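Local coordinates for protein salicylate 5-hydroxylase, large oxygenase component (PDB 7C8Z) that serves as the oxygenase component that uses a Rieske [2Fe-2S] cluster and a mononuclear iron to hydroxylate salicylate at carbon 5, giving gentisate, at residues V44-Y49 against E401-H406; V71-E76 against R215-L220; G182-A187 against R210-R215. All blocks are in the same frame, centred on the assembly; numbering follows the deposited sequence.

Interaction 1 (V44-Y49 against E401-H406); sequences VPFWAY and EQKPTH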
ATOM      1  N   VAL A  44      26.047  17.420   9.969  1.00 60.52           N
ATOM      2  CA  VAL A  44      25.578  16.705   8.785  1.00 49.75           C
ATOM      3  C   VAL A  44      24.303  17.388   8.302  1.00 47.90           C
ATOM      4  O   VAL A  44      23.327  17.451   9.064  1.00 52.06           O
ATOM      5  CB  VAL A  44      25.320  15.223   9.080  1.00 39.76           C
ATOM      6  CG1 VAL A  44      24.889  14.505   7.820  1.00 34.00           C
ATOM      7  CG2 VAL A  44      26.560  14.575   9.657  1.00 49.36           C
ATOM      8  N   PRO A  45      24.259  17.883   7.068  1.00 54.07           N
ATOM      9  CA  PRO A  45      23.026  18.498   6.570  1.00 46.07           C
ATOM     10  C   PRO A  45      21.926  17.465   6.406  1.00 47.34           C
ATOM     11  O   PRO A  45      22.178  16.289   6.130  1.00 48.93           O
ATOM     12  CB  PRO A  45      23.443  19.082   5.217  1.00 49.26           C
ATOM     13  CG  PRO A  45      24.605  18.252   4.797  1.00 56.15           C
ATOM     14  CD  PRO A  45      25.335  17.909   6.064  1.00 61.82           C
ATOM     15  N   PHE A  46      20.684  17.924   6.572  1.00 51.24           N
ATOM     16  CA  PHE A  46      19.550  17.011   6.484  1.00 48.69           C
ATOM     17  C   PHE A  46      19.456  16.365   5.108  1.00 42.28           C
ATOM     18  O   PHE A  46      19.062  15.197   5.001  1.00 48.60           O
ATOM     19  CB  PHE A  46      18.250  17.749   6.810  1.00 51.34           C
ATOM     20  CG  PHE A  46      18.034  17.992   8.280  1.00 49.85           C
ATOM     21  CD1 PHE A  46      19.027  17.705   9.204  1.00 47.35           C
ATOM     22  CD2 PHE A  46      16.834  18.511   8.735  1.00 40.94           C
ATOM     23  CE1 PHE A  46      18.825  17.935  10.553  1.00 45.62           C
ATOM     24  CE2 PHE A  46      16.629  18.741  10.080  1.00 41.07           C
ATOM     25  CZ  PHE A  46      17.627  18.453  10.990  1.00 40.62           C
ATOM     26  N   TRP A  47      19.838  17.085   4.050  1.00 33.98           N
ATOM     27  CA  TRP A  47      19.714  16.528   2.708  1.00 38.43           C
ATOM     28  C   TRP A  47      20.676  15.374   2.448  1.00 46.90           C
ATOM     29  O   TRP A  47      20.552  14.717   1.409  1.00 49.10           O
ATOM     30  CB  TRP A  47      19.890  17.617   1.642  1.00 46.47           C
ATOM     31  CG  TRP A  47      21.080  18.503   1.809  1.00 51.55           C
ATOM     32  CD1 TRP A  47      21.104  19.743   2.375  1.00 46.33           C
ATOM     33  CD2 TRP A  47      22.419  18.234   1.373  1.00 56.61           C
ATOM     34  NE1 TRP A  47      22.376  20.260   2.331  1.00 53.48           N
ATOM     35  CE2 TRP A  47      23.203  19.352   1.721  1.00 60.24           C
ATOM     36  CE3 TRP A  47      23.032  17.153   0.730  1.00 49.54           C
ATOM     37  CZ2 TRP A  47      24.569  19.423   1.448  1.00 57.92           C
ATOM     38  CZ3 TRP A  47      24.386  17.224   0.462  1.00 60.94           C
ATOM     39  CH2 TRP A  47      25.141  18.352   0.819  1.00 55.33           C
ATOM     40  N   ALA A  48      21.645  15.128   3.335  1.00 42.35           N
ATOM     41  CA  ALA A  48      22.453  13.918   3.223  1.00 42.49           C
ATOM     42  C   ALA A  48      21.619  12.653   3.400  1.00 50.15           C
ATOM     43  O   ALA A  48      22.054  11.570   2.987  1.00 45.41           O
ATOM     44  CB  ALA A  48      23.587  13.941   4.249  1.00 38.70           C
ATOM     45  N   TYR A  49      20.430  12.764   3.995  1.00 37.67           N
ATOM     46  CA  TYR A  49      19.546  11.627   4.209  1.00 40.22           C
ATOM     47  C   TYR A  49      18.339  11.610   3.284  1.00 46.60           C
ATOM     48  O   TYR A  49      17.620  10.606   3.254  1.00 47.26           O
ATOM     49  CB  TYR A  49      19.046  11.599   5.662  1.00 45.34           C
ATOM     50  CG  TYR A  49      20.129  11.714   6.715  1.00 46.12           C
ATOM     51  CD1 TYR A  49      20.808  10.590   7.167  1.00 37.36           C
ATOM     52  CD2 TYR A  49      20.462  12.949   7.267  1.00 52.73           C
ATOM     53  CE1 TYR A  49      21.792  10.691   8.131  1.00 39.95           C
ATOM     54  CE2 TYR A  49      21.447  13.059   8.233  1.00 47.42           C
ATOM     55  CZ  TYR A  49      22.108  11.927   8.660  1.00 43.66           C
ATOM     56  OH  TYR A  49      23.085  12.030   9.619  1.00 54.54           O
ATOM     57  N   GLU A 401      13.315  14.809   6.368  1.00 38.93           N
ATOM     58  CA  GLU A 401      12.476  15.138   5.218  1.00 49.15           C
ATOM     59  C   GLU A 401      11.665  16.406   5.448  1.00 44.70           C
ATOM     60  O   GLU A 401      11.278  17.069   4.479  1.00 38.65           O
ATOM     61  CB  GLU A 401      11.534  13.979   4.889  1.00 32.52           C
ATOM     62  CG  GLU A 401      12.232  12.664   4.621  1.00 31.44           C
ATOM     63  CD  GLU A 401      12.694  12.539   3.189  1.00 43.46           C
ATOM     64  OE1 GLU A 401      12.561  13.525   2.435  1.00 52.47           O
ATOM     65  OE2 GLU A 401      13.181  11.452   2.810  1.00 44.17           O
ATOM     66  N   GLN A 402      11.420  16.763   6.709  1.00 43.28           N
ATOM     67  CA  GLN A 402      10.603  17.936   6.999  1.00 42.70           C
ATOM     68  C   GLN A 402      11.284  19.230   6.547  1.00 55.93           C
ATOM     69  O   GLN A 402      10.616  20.140   6.040  1.00 55.30           O
ATOM     70  CB  GLN A 402      10.294  17.966   8.493  1.00 41.65           C
ATOM     71  CG  GLN A 402       9.591  19.200   8.979  1.00 44.37           C
ATOM     72  CD  GLN A 402       8.726  18.917  10.183  1.00 40.35           C
ATOM     73  OE1 GLN A 402       8.210  17.810  10.343  1.00 45.41           O
ATOM     74  NE2 GLN A 402       8.564  19.915  11.039  1.00 42.66           N
ATOM     75  N   LYS A 403      12.607  19.325   6.702  1.00 52.13           N
ATOM     76  CA  LYS A 403      13.351  20.546   6.369  1.00 63.78           C
ATOM     77  C   LYS A 403      14.744  20.172   5.879  1.00 63.50           C
ATOM     78  O   LYS A 403      15.746  20.355   6.582  1.00 45.73           O
ATOM     79  CB  LYS A 403      13.436  21.488   7.574  1.00 47.35           C
ATOM     80  CG  LYS A 403      13.717  20.772   8.888  1.00 46.93           C
ATOM     81  CD  LYS A 403      13.312  21.595  10.095  1.00 52.75           C
ATOM     82  CE  LYS A 403      14.191  22.823  10.251  1.00 66.71           C
ATOM     83  NZ  LYS A 403      14.014  23.481  11.580  1.00 62.83           N
ATOM     84  N   PRO A 404      14.851  19.672   4.644  1.00 59.10           N
ATOM     85  CA  PRO A 404      16.120  19.067   4.197  1.00 52.51           C
ATOM     86  C   PRO A 404      17.292  20.034   4.089  1.00 55.36           C
ATOM     87  O   PRO A 404      18.411  19.571   3.834  1.00 64.02           O
ATOM     88  CB  PRO A 404      15.768  18.477   2.824  1.00 44.32           C
ATOM     89  CG  PRO A 404      14.560  19.231   2.378  1.00 66.06           C
ATOM     90  CD  PRO A 404      13.800  19.601   3.616  1.00 58.19           C
ATOM     91  N   THR A 405      17.095  21.341   4.281  1.00 53.37           N
ATOM     92  CA  THR A 405      18.214  22.279   4.246  1.00 45.41           C
ATOM     93  C   THR A 405      18.915  22.418   5.589  1.00 43.48           C
ATOM     94  O   THR A 405      20.018  22.969   5.639  1.00 53.63           O
ATOM     95  CB  THR A 405      17.760  23.675   3.791  1.00 59.85           C
ATOM     96  OG1 THR A 405      16.534  24.033   4.444  1.00 60.21           O
ATOM     97  CG2 THR A 405      17.569  23.718   2.282  1.00 58.50           C
ATOM     98  N   HIS A 406      18.309  21.942   6.670  1.00 43.50           N
ATOM     99  CA  HIS A 406      18.891  22.083   7.995  1.00 40.65           C
ATOM    100  C   HIS A 406      20.037  21.084   8.143  1.00 51.22           C
ATOM    101  O   HIS A 406      20.418  20.387   7.199  1.00 54.65           O
ATOM    102  CB  HIS A 406      17.817  21.897   9.063  1.00 42.15           C
ATOM    103  CG  HIS A 406      18.074  22.662  10.323  1.00 46.04           C
ATOM    104  ND1 HIS A 406      18.671  23.904  10.332  1.00 54.82           N
ATOM    105  CD2 HIS A 406      17.811  22.362  11.617  1.00 50.79           C
ATOM    106  CE1 HIS A 406      18.765  24.336  11.576  1.00 51.65           C
ATOM    107  NE2 HIS A 406      18.248  23.421  12.376  1.00 48.23           N
TER

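Interaction 2 (V71-E76 against R215-L220); sequences VGLEAE and RKLKIL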
ATOM      1  N   VAL A  71      27.331 -11.101   3.291  1.00 42.42           N
ATOM      2  CA  VAL A  71      26.374 -11.968   2.618  1.00 34.31           C
ATOM      3  C   VAL A  71      25.933 -13.155   3.466  1.00 36.13           C
ATOM      4  O   VAL A  71      24.907 -13.776   3.138  1.00 37.18           O
ATOM      5  CB  VAL A  71      26.908 -12.460   1.255  1.00 43.03           C
ATOM      6  CG1 VAL A  71      27.160 -11.283   0.321  1.00 45.45           C
ATOM      7  CG2 VAL A  71      28.160 -13.292   1.430  1.00 44.47           C
ATOM      8  N   GLY A  72      26.627 -13.511   4.543  1.00 40.14           N
ATOM      9  CA  GLY A  72      26.002 -14.473   5.440  1.00 36.30           C
ATOM     10  C   GLY A  72      27.005 -15.196   6.325  1.00 40.70           C
ATOM     11  O   GLY A  72      28.086 -14.694   6.605  1.00 49.23           O
ATOM     12  N   LEU A  73      26.578 -16.369   6.789  1.00 36.28           N
ATOM     13  CA  LEU A  73      27.393 -17.249   7.609  1.00 43.58           C
ATOM     14  C   LEU A  73      27.598 -18.580   6.899  1.00 50.63           C
ATOM     15  O   LEU A  73      26.711 -19.062   6.185  1.00 47.43           O
ATOM     16  CB  LEU A  73      26.738 -17.492   8.969  1.00 40.09           C
ATOM     17  CG  LEU A  73      26.506 -16.236   9.806  1.00 35.46           C
ATOM     18  CD1 LEU A  73      26.065 -16.610  11.214  1.00 30.11           C
ATOM     19  CD2 LEU A  73      27.775 -15.405   9.831  1.00 37.41           C
ATOM     20  N   GLU A  74      28.767 -19.190   7.125  1.00 43.16           N
ATOM     21  CA  GLU A  74      29.046 -20.484   6.511  1.00 39.40           C
ATOM     22  C   GLU A  74      28.058 -21.546   6.976  1.00 38.87           C
ATOM     23  O   GLU A  74      27.683 -22.429   6.196  1.00 49.44           O
ATOM     24  CB  GLU A  74      30.477 -20.922   6.819  1.00 39.60           C
ATOM     25  CG  GLU A  74      31.534 -20.000   6.251  1.00 57.91           C
ATOM     26  CD  GLU A  74      32.842 -20.714   5.959  1.00 76.10           C
ATOM     27  OE1 GLU A  74      32.801 -21.889   5.533  1.00 65.14           O
ATOM     28  OE2 GLU A  74      33.913 -20.096   6.154  1.00 84.18           O
ATOM     29  N   ALA A  75      27.626 -21.474   8.237  1.00 33.92           N
ATOM     30  CA  ALA A  75      26.685 -22.451   8.772  1.00 45.21           C
ATOM     31  C   ALA A  75      25.347 -22.435   8.047  1.00 52.16           C
ATOM     32  O   ALA A  75      24.614 -23.428   8.110  1.00 64.15           O
ATOM     33  CB  ALA A  75      26.466 -22.208  10.265  1.00 51.84           C
ATOM     34  N   GLU A  76      25.000 -21.338   7.368  1.00 45.13           N
ATOM     35  CA  GLU A  76      23.765 -21.328   6.593  1.00 41.99           C
ATOM     36  C   GLU A  76      23.853 -22.215   5.357  1.00 39.54           C
ATOM     37  O   GLU A  76      22.816 -22.546   4.776  1.00 40.67           O
ATOM     38  CB  GLU A  76      23.399 -19.904   6.164  1.00 33.18           C
ATOM     39  CG  GLU A  76      23.670 -18.835   7.205  1.00 41.78           C
ATOM     40  CD  GLU A  76      23.027 -17.507   6.860  1.00 35.89           C
ATOM     41  OE1 GLU A  76      21.806 -17.358   7.044  1.00 36.46           O
ATOM     42  OE2 GLU A  76      23.747 -16.611   6.380  1.00 51.30           O
ATOM     43  N   ARG A 215      35.401 -21.292  15.978  1.00 48.94           N
ATOM     44  CA  ARG A 215      34.400 -22.300  16.290  1.00 48.56           C
ATOM     45  C   ARG A 215      33.367 -22.360  15.169  1.00 52.92           C
ATOM     46  O   ARG A 215      33.110 -21.370  14.482  1.00 70.49           O
ATOM     47  CB  ARG A 215      33.703 -21.968  17.609  1.00 56.59           C
ATOM     48  CG  ARG A 215      34.570 -22.042  18.847  1.00 43.36           C
ATOM     49  CD  ARG A 215      33.831 -21.460  20.045  1.00 42.90           C
ATOM     50  NE  ARG A 215      33.831 -20.001  20.017  1.00 61.65           N
ATOM     51  CZ  ARG A 215      33.190 -19.224  20.887  1.00 67.94           C
ATOM     52  NH1 ARG A 215      32.477 -19.766  21.868  1.00 61.25           N
ATOM     53  NH2 ARG A 215      33.265 -17.900  20.776  1.00 55.41           N
ATOM     54  N   LYS A 216      32.773 -23.533  14.978  1.00 48.75           N
ATOM     55  CA  LYS A 216      31.673 -23.652  14.034  1.00 51.78           C
ATOM     56  C   LYS A 216      30.384 -23.189  14.700  1.00 60.97           C
ATOM     57  O   LYS A 216      30.109 -23.528  15.854  1.00 75.95           O
ATOM     58  CB  LYS A 216      31.536 -25.088  13.520  1.00 47.50           C
ATOM     59  CG  LYS A 216      31.800 -25.232  12.014  1.00 66.74           C
ATOM     60  CD  LYS A 216      30.528 -25.001  11.181  1.00 71.20           C
ATOM     61  CE  LYS A 216      30.831 -24.852   9.683  1.00 63.04           C
ATOM     62  NZ  LYS A 216      29.613 -24.980   8.824  1.00 49.86           N
ATOM     63  N   LEU A 217      29.603 -22.400  13.974  1.00 49.09           N
ATOM     64  CA  LEU A 217      28.411 -21.769  14.520  1.00 44.91           C
ATOM     65  C   LEU A 217      27.175 -22.606  14.215  1.00 45.42           C
ATOM     66  O   LEU A 217      27.145 -23.370  13.246  1.00 47.65           O
ATOM     67  CB  LEU A 217      28.234 -20.361  13.946  1.00 34.90           C
ATOM     68  CG  LEU A 217      29.527 -19.590  13.678  1.00 45.51           C
ATOM     69  CD1 LEU A 217      29.243 -18.296  12.935  1.00 46.45           C
ATOM     70  CD2 LEU A 217      30.264 -19.308  14.978  1.00 53.61           C
ATOM     71  N   LYS A 218      26.168 -22.483  15.080  1.00 45.00           N
ATOM     72  CA  LYS A 218      24.853 -23.081  14.866  1.00 47.00           C
ATOM     73  C   LYS A 218      23.841 -21.947  14.787  1.00 45.46           C
ATOM     74  O   LYS A 218      23.762 -21.117  15.699  1.00 47.81           O
ATOM     75  CB  LYS A 218      24.490 -24.076  15.973  1.00 42.63           C
ATOM     76  CG  LYS A 218      24.695 -23.571  17.392  1.00 56.67           C
ATOM     77  CD  LYS A 218      24.462 -24.677  18.415  1.00 61.91           C
ATOM     78  CE  LYS A 218      22.980 -24.965  18.596  1.00 68.77           C
ATOM     79  NZ  LYS A 218      22.717 -25.815  19.792  1.00 68.29           N
ATOM     80  N   ILE A 219      23.079 -21.907  13.696  1.00 41.41           N
ATOM     81  CA  ILE A 219      22.104 -20.841  13.479  1.00 44.78           C
ATOM     82  C   ILE A 219      20.920 -21.015  14.421  1.00 48.46           C
ATOM     83  O   ILE A 219      20.245 -22.052  14.411  1.00 43.64           O
ATOM     84  CB  ILE A 219      21.644 -20.810  12.017  1.00 30.28           C
ATOM     85  CG1 ILE A 219      22.854 -20.730  11.090  1.00 28.70           C
ATOM     86  CG2 ILE A 219      20.715 -19.634  11.778  1.00 28.81           C
ATOM     87  CD1 ILE A 219      23.727 -19.531  11.347  1.00 39.67           C
ATOM     88  N   LEU A 220      20.639 -19.981  15.215  1.00 47.23           N
ATOM     89  CA  LEU A 220      19.458 -20.000  16.065  1.00 41.30           C
ATOM     90  C   LEU A 220      18.225 -19.487  15.333  1.00 43.85           C
ATOM     91  O   LEU A 220      17.132 -20.038  15.511  1.00 38.02           O
ATOM     92  CB  LEU A 220      19.693 -19.169  17.330  1.00 48.56           C
ATOM     93  CG  LEU A 220      20.815 -19.620  18.272  1.00 42.16           C
ATOM     94  CD1 LEU A 220      20.874 -18.732  19.506  1.00 30.71           C
ATOM     95  CD2 LEU A 220      20.651 -21.081  18.665  1.00 38.73           C
TER

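Interaction 3 (G182-A187 against R210-R215); sequences GGAVFA and RVFNGR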
ATOM      1  N   GLY A 182      36.404 -17.004   9.893  1.00 46.32           N
ATOM      2  CA  GLY A 182      35.800 -17.227  11.193  1.00 50.02           C
ATOM      3  C   GLY A 182      34.360 -17.697  11.155  1.00 54.48           C
ATOM      4  O   GLY A 182      33.688 -17.735  12.189  1.00 63.24           O
ATOM      5  N   GLY A 183      33.869 -18.048   9.970  1.00 47.85           N
ATOM      6  CA  GLY A 183      32.489 -18.439   9.799  1.00 55.11           C
ATOM      7  C   GLY A 183      31.617 -17.393   9.143  1.00 50.90           C
ATOM      8  O   GLY A 183      30.483 -17.706   8.763  1.00 57.35           O
ATOM      9  N   ALA A 184      32.104 -16.165   9.010  1.00 49.81           N
ATOM     10  CA  ALA A 184      31.360 -15.108   8.347  1.00 45.83           C
ATOM     11  C   ALA A 184      31.818 -14.995   6.899  1.00 48.26           C
ATOM     12  O   ALA A 184      32.980 -15.255   6.573  1.00 50.74           O
ATOM     13  CB  ALA A 184      31.544 -13.772   9.070  1.00 45.05           C
ATOM     14  N   VAL A 185      30.896 -14.585   6.031  1.00 52.08           N
ATOM     15  CA  VAL A 185      31.126 -14.544   4.592  1.00 49.06           C
ATOM     16  C   VAL A 185      30.724 -13.167   4.087  1.00 37.10           C
ATOM     17  O   VAL A 185      29.556 -12.769   4.221  1.00 33.73           O
ATOM     18  CB  VAL A 185      30.342 -15.640   3.849  1.00 39.92           C
ATOM     19  CG1 VAL A 185      30.729 -15.668   2.385  1.00 33.50           C
ATOM     20  CG2 VAL A 185      30.583 -17.000   4.487  1.00 45.48           C
ATOM     21  N   PHE A 186      31.691 -12.450   3.519  1.00 38.17           N
ATOM     22  CA  PHE A 186      31.513 -11.192   2.817  1.00 41.71           C
ATOM     23  C   PHE A 186      31.774 -11.411   1.334  1.00 39.38           C
ATOM     24  O   PHE A 186      32.412 -12.387   0.932  1.00 42.62           O
ATOM     25  CB  PHE A 186      32.473 -10.116   3.349  1.00 36.25           C
ATOM     26  CG  PHE A 186      32.144  -9.633   4.730  1.00 41.39           C
ATOM     27  CD1 PHE A 186      32.251 -10.480   5.819  1.00 34.18           C
ATOM     28  CD2 PHE A 186      31.729  -8.328   4.939  1.00 36.94           C
ATOM     29  CE1 PHE A 186      31.942 -10.040   7.084  1.00 36.76           C
ATOM     30  CE2 PHE A 186      31.423  -7.883   6.203  1.00 33.90           C
ATOM     31  CZ  PHE A 186      31.528  -8.739   7.277  1.00 33.74           C
ATOM     32  N   ALA A 187      31.316 -10.465   0.524  1.00 41.37           N
ATOM     33  CA  ALA A 187      31.520 -10.544  -0.913  1.00 45.76           C
ATOM     34  C   ALA A 187      31.670  -9.135  -1.460  1.00 44.49           C
ATOM     35  O   ALA A 187      31.421  -8.145  -0.766  1.00 50.22           O
ATOM     36  CB  ALA A 187      30.369 -11.287  -1.605  1.00 47.90           C
ATOM     37  N   ARG A 210      37.420 -11.957  17.401  1.00 40.88           N
ATOM     38  CA  ARG A 210      37.010 -12.204  18.772  1.00 49.76           C
ATOM     39  C   ARG A 210      35.631 -12.847  18.820  1.00 58.28           C
ATOM     40  O   ARG A 210      35.400 -13.781  19.601  1.00 69.27           O
ATOM     41  CB  ARG A 210      37.023 -10.893  19.556  1.00 41.00           C
ATOM     42  CG  ARG A 210      36.403 -11.005  20.916  1.00 40.91           C
ATOM     43  CD  ARG A 210      36.038  -9.651  21.470  1.00 47.64           C
ATOM     44  NE  ARG A 210      35.509  -9.773  22.820  1.00 53.66           N
ATOM     45  CZ  ARG A 210      34.220  -9.687  23.123  1.00 53.66           C
ATOM     46  NH1 ARG A 210      33.330  -9.470  22.167  1.00 51.25           N
ATOM     47  NH2 ARG A 210      33.821  -9.814  24.382  1.00 55.04           N
ATOM     48  N   VAL A 211      34.707 -12.382  17.973  1.00 56.92           N
ATOM     49  CA  VAL A 211      33.408 -13.047  17.902  1.00 50.68           C
ATOM     50  C   VAL A 211      33.504 -14.320  17.068  1.00 48.43           C
ATOM     51  O   VAL A 211      33.091 -15.399  17.507  1.00 50.80           O
ATOM     52  CB  VAL A 211      32.350 -12.077  17.345  1.00 44.26           C
ATOM     53  CG1 VAL A 211      31.182 -12.848  16.777  1.00 51.40           C
ATOM     54  CG2 VAL A 211      31.864 -11.136  18.432  1.00 50.34           C
ATOM     55  N   PHE A 212      34.049 -14.214  15.856  1.00 41.29           N
ATOM     56  CA  PHE A 212      34.227 -15.363  14.968  1.00 41.37           C
ATOM     57  C   PHE A 212      35.618 -15.946  15.204  1.00 55.03           C
ATOM     58  O   PHE A 212      36.563 -15.713  14.448  1.00 64.90           O
ATOM     59  CB  PHE A 212      34.030 -14.948  13.517  1.00 38.86           C
ATOM     60  CG  PHE A 212      32.715 -14.276  13.248  1.00 41.78           C
ATOM     61  CD1 PHE A 212      31.535 -15.003  13.255  1.00 34.92           C
ATOM     62  CD2 PHE A 212      32.659 -12.918  12.977  1.00 42.59           C
ATOM     63  CE1 PHE A 212      30.322 -14.387  13.003  1.00 35.84           C
ATOM     64  CE2 PHE A 212      31.448 -12.295  12.721  1.00 35.72           C
ATOM     65  CZ  PHE A 212      30.281 -13.028  12.736  1.00 33.78           C
ATOM     66  N   ASN A 213      35.744 -16.722  16.281  1.00 57.06           N
ATOM     67  CA  ASN A 213      37.045 -17.187  16.742  1.00 49.57           C
ATOM     68  C   ASN A 213      37.429 -18.554  16.189  1.00 53.82           C
ATOM     69  O   ASN A 213      38.351 -19.184  16.716  1.00 61.79           O
ATOM     70  CB  ASN A 213      37.088 -17.218  18.272  1.00 58.46           C
ATOM     71  CG  ASN A 213      36.219 -18.320  18.872  1.00 62.10           C
ATOM     72  OD1 ASN A 213      35.502 -19.031  18.163  1.00 69.19           O
ATOM     73  ND2 ASN A 213      36.297 -18.474  20.190  1.00 51.04           N
ATOM     74  N   GLY A 214      36.761 -19.020  15.142  1.00 55.22           N
ATOM     75  CA  GLY A 214      37.086 -20.282  14.526  1.00 55.49           C
ATOM     76  C   GLY A 214      36.170 -21.426  14.900  1.00 49.58           C
ATOM     77  O   GLY A 214      36.177 -22.453  14.211  1.00 59.00           O
ATOM     78  N   ARG A 215      35.401 -21.292  15.978  1.00 48.94           N
ATOM     79  CA  ARG A 215      34.400 -22.300  16.290  1.00 48.56           C
ATOM     80  C   ARG A 215      33.367 -22.360  15.169  1.00 52.92           C
ATOM     81  O   ARG A 215      33.110 -21.370  14.482  1.00 70.49           O
ATOM     82  CB  ARG A 215      33.703 -21.968  17.609  1.00 56.59           C
ATOM     83  CG  ARG A 215      34.570 -22.042  18.847  1.00 43.36           C
ATOM     84  CD  ARG A 215      33.831 -21.460  20.045  1.00 42.90           C
ATOM     85  NE  ARG A 215      33.831 -20.001  20.017  1.00 61.65           N
ATOM     86  CZ  ARG A 215      33.190 -19.224  20.887  1.00 67.94           C
ATOM     87  NH1 ARG A 215      32.477 -19.766  21.868  1.00 61.25           N
ATOM     88  NH2 ARG A 215      33.265 -17.900  20.776  1.00 55.41           N
TER
HETATM   89  O   HOH W   1      33.831 -18.956  14.859  1.00 34.21           O

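Interaction 1 (V44-Y49 against E401-H406)
The ring of Phe46 has His406 over one face: His406 CB lies 3.7 Å from the Phe46 ring centroid, a CH-pi contact, and the imidazole of His406 turns its edge toward the same phenyl in a T-shaped pair with planes at 85°. A second flat group, the indole of Trp47, carries CG of Pro45 on one face and meets O of Pro404 and CA of Thr405 at its edge. These rings meet a type I beta turn from Lys403 to His406, formed just where helix 387-402 ends and opposed by the buried loop ahead of helix 52-63. The Phe46 ring packs against Lys403 and His406 of this turn. At chi1 -77° its CG is anti to the carbonyl carbon, and the phenyl then lies alongside His406 while its CE2 comes 3.7 Å from CG of Lys403. The turn is closed by His406 N donating to Lys403 O at 3.0 Å. Phe400, from the same helix, also meets the Phe46 ring. The ammonium of Lys403 leaves this setting to form a salt bridge with Glu107 of the second subunit, so the buried turn is also tied to the subunit interface. Across the two segments, the backbone is joined by an almost straight hydrogen bond: Phe46 N donates to His406 O at 2.6 Å, with an N-H...O angle of 173°.

Interaction 2 (V71-E76 against R215-L220)
Leu73, just beyond the classic beta bulge that Val71 and Gly72 form opposite Val185, ends strand 69-73 of the Rieske domain and is the first residue of its segment to reach the catalytic domain, which it does through one methyl. Its CD1 lies 3.7 Å from CD1 of Ile219 and 4.0 Å from CD1 of Leu217, residues that stand two apart on strand 217-227 and therefore on the same side of it. With CG anti to the carbonyl carbon (chi1 -60°), the Leu73 side chain runs about perpendicular to that of Leu217. Glu74 opens the 3-10 turn that follows; its carboxylate makes a salt bridge with Arg97, while the Lys216 ammonium, of opposite charge, stays 5.5 Å from Glu74 OE1, NZ to oxygen. Ala75 is the central contact of the turn. Its CB faces the other strand, 3.3 Å from O of Leu217 and 4.0 Å from CD1 of Ile219, and NZ of Lys216 comes 3.9 Å from the Ala75 CA. Glu76 closes the turn by folding back: its OE2 accepts from the Leu73 N at 2.9 Å on the anti side of the carboxylate, and the same oxygen forms a salt bridge with Lys84. No hydrogen bond links the two segments. Across this contact it is mainly apolar groups that meet, those of Leu73, Ala75, Leu217 and Ile219, while the two glutamates pair with basic residues of the Rieske sheet, an arrangement that should make the contact depend more on shape than on charge.

Interaction 3 (G182-A187 against R210-R215)
Phe212 and Ala184 make the apolar half of this contact, in which a methyl lies over the face of a phenyl ring. CB of Ala184 sits 3.9 Å from the Phe212 ring centroid and close to the ring normal, a CH-pi contact; CG1 of the preceding Val211 covers the opposite face. The CB of Phe212 is directed toward 182-187; with CG anti to the carbonyl carbon (chi1 -55°) and the ring turned by a chi2 of -72°, one face comes under Ala184 CB. At the root of the side chain, CB of Phe212 lies 3.1 Å from O of Gly182. Within 210-215, Asn213 shapes the turn: a chi1 of 70° sets its CG between backbone N and carbonyl carbon, from where OD1 accepts from the Arg215 N at 3.1 Å, an Asx turn, and from NE of the same arginine at 2.7 Å. The second bond lies almost in the guanidinium plane, and it steadies an arginine that also makes cation-pi contacts with Phe361 and Trp315. The polar link between the segments is a water that donates to Gly182 O and Arg215 O and accepts weakly from Gly214 N. In the fold, Phe212 is the first residue beyond helix 196-211, where it meets Phe208 of that helix and Ile332 of strand 330-335. The contact thus joins strand 184-188, next to the outermost strand 69-73 of the Rieske sheet, to the helix exit and the catalytic sheet.

Interactions 2 and 3 are neighbours, their centres about 8 Å apart. They share Arg215, and their strands, 69-73 in interaction 2 and 184-188 in interaction 3, are neighbours in one sheet, joined between the contacts by Glu74 N to Gly183 O, 2.8 Å, a probable hydrogen bond. Both set the Rieske sheet against chain that leads into or forms strand 217-227, and both are partly buried. They differ in chemistry: interaction 2 has no hydrogen bond across it, whereas interaction 3 adds a bridging water to its ring contact. Interaction 1 lies about 39 Å from interaction 2, centre to centre, on the opposite side of the chain's centre; it is buried, aromatic and directly hydrogen-bonded, and a lysine of its turn forms a salt bridge to the second subunit.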